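Local structure of signal peptidase I (Enterococcus faecalis, 4ME8) at residues Asn87-Gln90 with Asp91-Leu94. The protein probably cleaves hydrophobic N-terminal signal sequences from secreted proteins, as a serine-type endopeptidase of the S26 family. Residues are numbered along the deposited sequence; the frame is centred on the assembly and turned at random.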
# COMPACT_ATOMS: atom_id res chain seq x y z
N ASN A 87 13.89 -9.36 3.90
CA ASN A 87 12.54 -8.86 4.17
C ASN A 87 11.76 -8.73 2.87
O ASN A 87 12.25 -8.16 1.89
CB ASN A 87 12.57 -7.49 4.87
CG ASN A 87 12.82 -7.59 6.37
OD1 ASN A 87 12.68 -8.66 6.99
ND2 ASN A 87 13.18 -6.47 6.98
N TYR A 88 10.54 -9.25 2.86
CA TYR A 88 9.66 -9.23 1.69
C TYR A 88 9.33 -7.80 1.25
O TYR A 88 9.30 -7.49 0.05
CB TYR A 88 8.38 -10.00 2.02
CG TYR A 88 7.53 -10.36 0.83
CD1 TYR A 88 8.02 -11.18 -0.17
CD2 TYR A 88 6.22 -9.91 0.72
CE1 TYR A 88 7.25 -11.54 -1.26
CE2 TYR A 88 5.43 -10.26 -0.36
CZ TYR A 88 5.95 -11.07 -1.35
OH TYR A 88 5.18 -11.42 -2.43
N THR A 89 9.07 -6.94 2.23
CA THR A 89 8.84 -5.52 2.01
C THR A 89 9.97 -4.76 2.70
O THR A 89 10.24 -5.00 3.88
CB THR A 89 7.49 -5.06 2.60
OG1 THR A 89 6.43 -5.89 2.11
CG2 THR A 89 7.20 -3.61 2.25
N GLN A 90 10.62 -3.85 1.98
CA GLN A 90 11.75 -3.10 2.52
C GLN A 90 11.28 -2.13 3.61
O GLN A 90 10.12 -1.69 3.60
CB GLN A 90 12.54 -2.36 1.41
CG GLN A 90 12.01 -1.00 0.95
CD GLN A 90 10.95 -1.10 -0.15
OE1 GLN A 90 10.02 -1.90 -0.06
NE2 GLN A 90 11.10 -0.28 -1.20
N ASP A 91 12.17 -1.82 4.55
CA ASP A 91 11.91 -0.79 5.54
C ASP A 91 11.62 0.56 4.84
O ASP A 91 12.33 0.97 3.93
CB ASP A 91 13.10 -0.62 6.50
CG ASP A 91 13.34 -1.86 7.38
OD1 ASP A 91 12.45 -2.73 7.50
OD2 ASP A 91 14.44 -1.96 7.96
N PHE A 92 10.55 1.22 5.27
CA PHE A 92 10.27 2.58 4.81
C PHE A 92 9.27 3.25 5.73
O PHE A 92 8.57 2.59 6.49
CB PHE A 92 9.75 2.59 3.36
CG PHE A 92 8.38 1.97 3.18
CD1 PHE A 92 8.25 0.62 2.90
CD2 PHE A 92 7.23 2.75 3.25
CE1 PHE A 92 7.00 0.04 2.72
CE2 PHE A 92 5.97 2.18 3.08
CZ PHE A 92 5.86 0.83 2.81
N THR A 93 9.26 4.58 5.67
CA THR A 93 8.13 5.40 6.09
C THR A 93 7.69 6.21 4.86
O THR A 93 8.31 6.15 3.81
CB THR A 93 8.49 6.36 7.24
OG1 THR A 93 9.37 7.38 6.77
CG2 THR A 93 9.15 5.63 8.40
N LEU A 94 6.61 6.97 5.01
CA LEU A 94 6.19 7.89 3.95
C LEU A 94 7.21 9.04 3.79
O LEU A 94 7.20 9.72 2.77
CB LEU A 94 4.78 8.44 4.21
CG LEU A 94 3.61 7.46 4.36
CD1 LEU A 94 2.32 8.20 4.69
CD2 LEU A 94 3.43 6.62 3.11
O HOH W 1 10.40 -3.71 6.23
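Thr89 and Phe92 meet where an irregular loop runs into the short, weakly bonded strand 92-93 at the edge of a four-stranded antiparallel sheet in this S26 peptidase fold, a local contact in which an aromatic ring at the start of a strand is edged by atoms from two and three residues earlier. Phe92 can be followed outward from CB, which leaves the backbone toward residues 87-90. With chi1 at 67°, CG sits between the backbone N and the carbonyl carbon, which turns an edge of the ring back toward Thr89 and Gln90. CG lies 4.1 Å from Gln90 O; CD1 is nearer, 3.1 Å from the same oxygen, which approaches the ring edge close to its plane. One atom further, CE1 lies 3.7 Å from Thr89 CG2, a methyl also in the ring plane, while Thr89 OG1 hydrogen-bonds Arg117. Beyond the loop, the ring touches Arg124 and meets Tyr58 of strand 56-59, with the ring planes about 25° apart, and backbone bonds join Phe92 and Tyr58. Gln90 CG lies 3.6 Å from Asp91 O, and the bend at chi2 sends the amide on to Arg124 and Tyr125. The amide of Asn87 and the carboxylate of Asp91 stand 53° apart, without a hydrogen bond between them. Asp91 OD1 instead accepts from Asp60 N and from a water 2.6 Å away, which gives its other hydrogen to Thr89 O at 2.7 Å.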